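Local coordinates for protein MxaA (Stigmatella aurantiaca, PDB 4W4T) that carries a terminal NADPH-binding reductase domain, the part held here, that probably releases the carrier-bound chain of the myxalamid PKS-NRPS pathway as an alcohol, at residues P49-G53 / A54-I58; Y187-T190 / V191-P195; D288-S291 / S292-D296. All blocks are in the same frame, centred on the assembly; numbering follows the deposited sequence.

Contact 1. Residues P49-G53 / A54-I58; sequences PPVTG and ALRTI
V51 faces back across a bend in the chain and touches two residues of 54-58 with its two methyl groups. CG1, set anti to the backbone N (chi1 178°), reaches the carbonyl of A54, with V51 CG1 3.6 Å from A54 O. CG2 goes the other way and meets the end of R56, where V51 CG2 lies 3.7 Å from R56 NH2. The two side chains cross obliquely, and the methyl meets the guanidinium at a slant. R56 gets there through a bend in the middle of its chain: chi3 of -67° folds the guanidinium back toward the valine. L55 stands further off, its CD2 4.6 Å from V51 CB. G53 and A54 round the exposed apex. Across the bend V51 thus makes van der Waals contact through its two methyls.

The next shell fixes R56. Its NH2 forms a salt bridge with D144, and R181 lies close by, so the carboxylate probably offsets the positive charge gathered there. V51 also rests on D144 and R181, so the apolar methyls and the charged group share one neighbourhood, while L55 packs on D144 and A145. Further along, T57 OG1 bonds to the carbonyl of E142, and the backbones of R56 and I58 pair with R82, that of T57 with D144.

These bonds mark the point where irregular chain becomes strand 57-61, which runs parallel to 82-87 on one edge and 145-148 on the other. The contact lies at the protein surface, away from the NADPH site, as the lead-in to a central strand of a Rossmann fold; the glycine-bearing loop with the NADPH-binding residues T64 to L67 follows that strand.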
loop_
_atom_site.group_PDB
_atom_site.type_symbol
_atom_site.label_atom_id
_atom_site.label_comp_id
_atom_site.label_asym_id
_atom_site.label_seq_id
_atom_site.Cartn_x
_atom_site.Cartn_y
_atom_site.Cartn_z
ATOM N N PRO A 49 -31.062 0.630 36.692
ATOM C CA PRO A 49 -30.673 2.008 36.367
ATOM C C PRO A 49 -29.180 2.258 36.509
ATOM O O PRO A 49 -28.474 1.519 37.195
ATOM C CB PRO A 49 -31.477 2.851 37.372
ATOM C CG PRO A 49 -31.814 1.912 38.485
ATOM C CD PRO A 49 -31.984 0.564 37.841
ATOM N N PRO A 50 -28.680 3.317 35.853
ATOM C CA PRO A 50 -27.246 3.573 35.924
ATOM C C PRO A 50 -26.849 3.978 37.325
ATOM O O PRO A 50 -27.722 4.374 38.098
ATOM C CB PRO A 50 -27.042 4.737 34.939
ATOM C CG PRO A 50 -28.383 5.385 34.831
ATOM C CD PRO A 50 -29.383 4.281 34.992
ATOM N N VAL A 51 -25.572 3.867 37.654
ATOM C CA VAL A 51 -25.083 4.374 38.931
ATOM C C VAL A 51 -25.369 5.873 39.021
ATOM O O VAL A 51 -25.124 6.602 38.064
ATOM C CB VAL A 51 -23.576 4.134 39.091
ATOM C CG1 VAL A 51 -23.077 4.713 40.403
ATOM C CG2 VAL A 51 -23.257 2.662 38.985
ATOM N N THR A 52 -25.915 6.322 40.148
ATOM C CA THR A 52 -26.118 7.751 40.371
ATOM C C THR A 52 -25.168 8.227 41.448
ATOM O O THR A 52 -25.005 9.436 41.668
ATOM C CB THR A 52 -27.552 8.079 40.795
ATOM O OG1 THR A 52 -27.905 7.267 41.922
ATOM C CG2 THR A 52 -28.520 7.824 39.640
ATOM N N GLY A 53 -24.554 7.265 42.128
ATOM C CA GLY A 53 -23.483 7.554 43.058
ATOM C C GLY A 53 -22.120 7.558 42.388
ATOM O O GLY A 53 -22.004 7.651 41.167
ATOM N N ALA A 54 -21.085 7.448 43.210
ATOM C CA ALA A 54 -19.703 7.414 42.750
ATOM C C ALA A 54 -19.455 6.219 41.821
ATOM O O ALA A 54 -19.952 5.116 42.090
ATOM C CB ALA A 54 -18.763 7.354 43.959
ATOM N N LEU A 55 -18.697 6.446 40.750
ATOM C CA LEU A 55 -18.312 5.387 39.813
ATOM C C LEU A 55 -17.255 4.488 40.424
ATOM O O LEU A 55 -16.176 4.954 40.796
ATOM C CB LEU A 55 -17.765 5.964 38.505
ATOM C CG LEU A 55 -18.654 6.732 37.518
ATOM C CD1 LEU A 55 -17.819 7.205 36.344
ATOM C CD2 LEU A 55 -19.829 5.898 37.035
ATOM N N ARG A 56 -17.556 3.194 40.498
ATOM C CA ARG A 56 -16.644 2.235 41.103
ATOM C C ARG A 56 -15.700 1.641 40.051
ATOM O O ARG A 56 -14.538 1.345 40.331
ATOM C CB ARG A 56 -17.440 1.129 41.812
ATOM C CG ARG A 56 -18.397 1.621 42.907
ATOM C CD ARG A 56 -19.480 0.587 43.201
ATOM N NE ARG A 56 -20.347 0.445 42.042
ATOM C CZ ARG A 56 -21.447 -0.296 41.996
ATOM N NH1 ARG A 56 -21.868 -0.978 43.060
ATOM N NH2 ARG A 56 -22.142 -0.333 40.875
ATOM N N THR A 57 -16.213 1.465 38.835
ATOM C CA THR A 57 -15.482 0.769 37.779
ATOM C C THR A 57 -15.732 1.372 36.411
ATOM O O THR A 57 -16.815 1.880 36.130
ATOM C CB THR A 57 -15.894 -0.702 37.680
ATOM O OG1 THR A 57 -17.292 -0.731 37.413
ATOM C CG2 THR A 57 -15.607 -1.453 38.976
ATOM N N ILE A 58 -14.727 1.275 35.557
ATOM C CA ILE A 58 -14.794 1.827 34.211
ATOM C C ILE A 58 -14.193 0.856 33.214
ATOM O O ILE A 58 -13.120 0.296 33.448
ATOM C CB ILE A 58 -14.047 3.187 34.136
ATOM C CG1 ILE A 58 -14.820 4.245 34.927
ATOM C CG2 ILE A 58 -13.828 3.581 32.683
ATOM C CD1 ILE A 58 -14.111 5.605 35.066
#

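Contact 2. Residues Y187-T190 / V191-P195; sequences YVST and VSVLP
T190 holds the start of the turn at 190-193 with both its side chain and its carbonyl. The hydroxyl lies anti to the backbone N (chi1 173°) and thus points along the chain, where S192 N donates to T190 OG1 over 3.0 Å in a nearly straight bond (167°). Next to it V193 N donates to T190 O at 3.2 Å, the nitrogen standing well above the carbonyl plane. With V191 and S192 in helical backbone conformation, the two bonds combine an ST turn with a type I beta turn that continues as one turn of 3-10 helix.

The V193 side of the turn is tight. V193 CG1 lies 3.4 Å from S189 OG and 3.8 Å from T190 CG2, while V193 CG2 is 3.4 Å from T190 O. S189 OG is bonded to E226 of helix 217-234, which V193 also touches. The S192 side is more open: the residue is partly exposed and its side chain meets 187-190 only at T190, with S192 CB 3.5 Å from T190 OG1.

T190 packs on K222, whose NZ bonds to V188 O, and lies close to Y218; both residues bind NADPH. A threonine just after this strand, facing a tyrosine and lysine spaced as YxxxK, is consistent with the active-site arrangement of the short-chain dehydrogenase/reductase fold.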
loop_
_atom_site.group_PDB
_atom_site.type_symbol
_atom_site.label_atom_id
_atom_site.label_comp_id
_atom_site.label_asym_id
_atom_site.label_seq_id
_atom_site.Cartn_x
_atom_site.Cartn_y
_atom_site.Cartn_z
ATOM N N TYR A 187 -18.314 7.939 24.039
ATOM C CA TYR A 187 -17.895 7.349 22.770
ATOM C C TYR A 187 -16.924 8.257 22.022
ATOM O O TYR A 187 -17.249 9.401 21.716
ATOM C CB TYR A 187 -19.120 7.045 21.898
ATOM C CG TYR A 187 -18.717 6.579 20.526
ATOM C CD1 TYR A 187 -17.908 5.458 20.373
ATOM C CD2 TYR A 187 -19.104 7.272 19.394
ATOM C CE1 TYR A 187 -17.507 5.029 19.119
ATOM C CE2 TYR A 187 -18.711 6.847 18.127
ATOM C CZ TYR A 187 -17.911 5.726 18.003
ATOM O OH TYR A 187 -17.497 5.307 16.755
ATOM N N VAL A 188 -15.733 7.742 21.733
ATOM C CA VAL A 188 -14.764 8.492 20.942
ATOM C C VAL A 188 -14.980 8.222 19.457
ATOM O O VAL A 188 -14.629 7.158 18.923
ATOM C CB VAL A 188 -13.328 8.176 21.355
ATOM C CG1 VAL A 188 -12.357 9.096 20.596
ATOM C CG2 VAL A 188 -13.175 8.385 22.886
ATOM N N SER A 189 -15.571 9.206 18.782
ATOM C CA SER A 189 -15.831 9.127 17.348
ATOM C C SER A 189 -14.689 9.762 16.561
ATOM O O SER A 189 -13.527 9.406 16.754
ATOM C CB SER A 189 -17.154 9.813 17.003
ATOM O OG SER A 189 -17.437 9.710 15.618
ATOM N N THR A 190 -15.013 10.704 15.677
ATOM C CA THR A 190 -13.971 11.386 14.910
ATOM C C THR A 190 -14.603 12.477 14.064
ATOM O O THR A 190 -15.745 12.342 13.650
ATOM C CB THR A 190 -13.194 10.411 13.994
ATOM O OG1 THR A 190 -12.304 11.139 13.150
ATOM C CG2 THR A 190 -14.150 9.610 13.114
ATOM N N VAL A 191 -13.874 13.559 13.798
ATOM C CA VAL A 191 -14.405 14.567 12.886
ATOM C C VAL A 191 -14.535 13.993 11.479
ATOM O O VAL A 191 -15.228 14.560 10.635
ATOM C CB VAL A 191 -13.531 15.841 12.841
ATOM C CG1 VAL A 191 -13.510 16.504 14.211
ATOM C CG2 VAL A 191 -12.123 15.512 12.337
ATOM N N SER A 192 -13.889 12.857 11.223
ATOM C CA SER A 192 -13.988 12.245 9.890
ATOM C C SER A 192 -15.356 11.623 9.586
ATOM O O SER A 192 -15.569 11.104 8.480
ATOM C CB SER A 192 -12.894 11.198 9.708
ATOM O OG SER A 192 -11.640 11.841 9.690
ATOM N N VAL A 193 -16.296 11.671 10.531
ATOM C CA VAL A 193 -17.668 11.305 10.190
ATOM C C VAL A 193 -18.356 12.416 9.379
ATOM O O VAL A 193 -19.478 12.229 8.890
ATOM C CB VAL A 193 -18.531 10.988 11.440
ATOM C CG1 VAL A 193 -17.855 9.935 12.287
ATOM C CG2 VAL A 193 -18.828 12.259 12.260
ATOM N N LEU A 194 -17.674 13.554 9.250
ATOM C CA LEU A 194 -18.194 14.737 8.544
ATOM C C LEU A 194 -17.653 14.868 7.116
ATOM O O LEU A 194 -16.513 14.481 6.835
ATOM C CB LEU A 194 -17.843 16.015 9.321
ATOM C CG LEU A 194 -18.268 16.107 10.786
ATOM C CD1 LEU A 194 -17.666 17.373 11.436
ATOM C CD2 LEU A 194 -19.784 16.102 10.918
ATOM N N PRO A 195 -18.459 15.440 6.209
ATOM C CA PRO A 195 -17.979 15.667 4.837
ATOM C C PRO A 195 -16.838 16.677 4.790
ATOM O O PRO A 195 -16.808 17.606 5.603
ATOM C CB PRO A 195 -19.211 16.220 4.115
ATOM C CG PRO A 195 -20.020 16.872 5.197
ATOM C CD PRO A 195 -19.809 15.997 6.426
#

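Contact 3. Residues D288-S291 / S292-D296; sequences DYVS and SAIVD
Helix 287-298, one of the helices flanking the Rossmann sheet, turns several faces to the protein, and V290 and I294 form one of them, a turn apart. I294 CG1 lies anti to its own carbonyl carbon (chi1 -70°) and so leans back over the preceding turn; from there I294 CD1 approaches V290 CG1 to 3.9 Å, the two side chains meeting at a slant. Both pack on L310 of strand 307-310 and I294 also on L71 of helix 66-78, while L388 of helix 382-388 covers Y289 and A293. Replacing I294 by an alanine is likely to open a gap between V290, L71 and L310.

On another face A293 CB sits over the ring of Y289, 4.4 Å from Y289 CE1. The backbone keeps regular i to i+4 bonds throughout, among them I294 N to V290 O at 2.9 Å.

The polar face belongs to the two serines. A water bridges their hydroxyls, accepting from S291 OG at 2.9 Å and donating to S292 OG at 2.7 Å. E74 offers one carboxylate oxygen to each serine and D296, one turn on, makes a salt bridge with R78, so two acidic groups, one on each helix, join this helix to 66-78, which starts within the NADPH-binding segment T64 to L67. S291 OG has one proton for three acceptors, the water, E74 and the V287 carbonyl, so these bonds probably share it or alternate. Such side-by-side helices against a parallel sheet are characteristic of the Rossmann fold.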
loop_
_atom_site.group_PDB
_atom_site.type_symbol
_atom_site.label_atom_id
_atom_site.label_comp_id
_atom_site.label_asym_id
_atom_site.label_seq_id
_atom_site.Cartn_x
_atom_site.Cartn_y
_atom_site.Cartn_z
ATOM N N ASP A 288 -2.723 15.698 24.679
ATOM C CA ASP A 288 -3.018 16.033 26.081
ATOM C C ASP A 288 -4.293 16.875 26.208
ATOM O O ASP A 288 -5.023 16.755 27.197
ATOM C CB ASP A 288 -1.839 16.726 26.793
ATOM C CG ASP A 288 -1.160 17.820 25.954
ATOM O OD1 ASP A 288 -0.970 17.623 24.740
ATOM O OD2 ASP A 288 -0.789 18.866 26.545
ATOM N N TYR A 289 -4.614 17.670 25.196
ATOM C CA TYR A 289 -5.893 18.369 25.207
ATOM C C TYR A 289 -7.072 17.421 24.951
ATOM O O TYR A 289 -8.103 17.519 25.613
ATOM C CB TYR A 289 -5.907 19.497 24.179
ATOM C CG TYR A 289 -7.274 20.118 24.009
ATOM C CD1 TYR A 289 -7.850 20.881 25.031
ATOM C CD2 TYR A 289 -7.995 19.936 22.835
ATOM C CE1 TYR A 289 -9.092 21.442 24.877
ATOM C CE2 TYR A 289 -9.236 20.503 22.665
ATOM C CZ TYR A 289 -9.784 21.250 23.691
ATOM O OH TYR A 289 -11.024 21.804 23.525
ATOM N N VAL A 290 -6.937 16.538 23.959
ATOM C CA VAL A 290 -8.024 15.621 23.644
ATOM C C VAL A 290 -8.336 14.740 24.846
ATOM O O VAL A 290 -9.497 14.626 25.252
ATOM C CB VAL A 290 -7.698 14.739 22.435
ATOM C CG1 VAL A 290 -8.861 13.821 22.138
ATOM C CG2 VAL A 290 -7.387 15.617 21.224
ATOM N N SER A 291 -7.308 14.147 25.444
ATOM C CA SER A 291 -7.562 13.246 26.567
ATOM C C SER A 291 -8.141 14.010 27.754
ATOM O O SER A 291 -9.083 13.532 28.378
ATOM C CB SER A 291 -6.302 12.483 26.987
ATOM O OG SER A 291 -5.259 13.342 27.408
ATOM N N SER A 292 -7.618 15.197 28.063
ATOM C CA SER A 292 -8.175 15.953 29.193
ATOM C C SER A 292 -9.609 16.373 28.929
ATOM O O SER A 292 -10.435 16.335 29.833
ATOM C CB SER A 292 -7.332 17.195 29.519
ATOM O OG SER A 292 -6.116 16.819 30.126
ATOM N N ALA A 293 -9.912 16.774 27.696
ATOM C CA ALA A 293 -11.270 17.210 27.372
ATOM C C ALA A 293 -12.254 16.045 27.427
ATOM O O ALA A 293 -13.373 16.205 27.907
ATOM C CB ALA A 293 -11.324 17.879 25.995
ATOM N N ILE A 294 -11.850 14.889 26.903
ATOM C CA ILE A 294 -12.698 13.705 26.987
ATOM C C ILE A 294 -13.106 13.451 28.435
ATOM O O ILE A 294 -14.291 13.314 28.749
ATOM C CB ILE A 294 -11.992 12.460 26.434
ATOM C CG1 ILE A 294 -11.834 12.571 24.916
ATOM C CG2 ILE A 294 -12.787 11.189 26.805
ATOM C CD1 ILE A 294 -10.994 11.448 24.318
ATOM N N VAL A 295 -12.118 13.402 29.317
ATOM C CA VAL A 295 -12.402 13.075 30.711
ATOM C C VAL A 295 -13.220 14.192 31.354
ATOM O O VAL A 295 -14.218 13.917 32.001
ATOM C CB VAL A 295 -11.113 12.811 31.513
ATOM C CG1 VAL A 295 -11.425 12.658 33.012
ATOM C CG2 VAL A 295 -10.420 11.562 30.992
ATOM N N ASP A 296 -12.857 15.436 31.144
ATOM C CA ASP A 296 -13.600 16.556 31.666
ATOM C C ASP A 296 -15.042 16.535 31.232
ATOM O O ASP A 296 -15.897 16.640 32.017
ATOM C CB ASP A 296 -12.948 17.882 31.269
ATOM C CG ASP A 296 -11.792 18.250 32.163
ATOM O OD1 ASP A 296 -11.611 17.675 33.207
ATOM O OD2 ASP A 296 -11.078 19.162 31.860
HETATM O O HOH W 1 -4.119 15.234 29.309
#

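In the fold
From the N terminus, contact 1 rounds the exposed bend that leads into strand 57-61. Contact 2 follows at the C-terminal end of strand 185-188, where the chain leaves the sheet toward helix 217-234, and contact 3 lies within helix 287-298. Each closes before the next opens, so none nests within or crosses another. Contacts 1 and 2 reach the same parallel sheet, although their centres are about 27 Å apart, while contacts 1 and 3 are separated by about 8 Å at their nearest atoms. Contacts 2 and 3 touch: V188 CG2 lies 4.0 Å from I294 CD1, packing a strand of the sheet against the helix beside it.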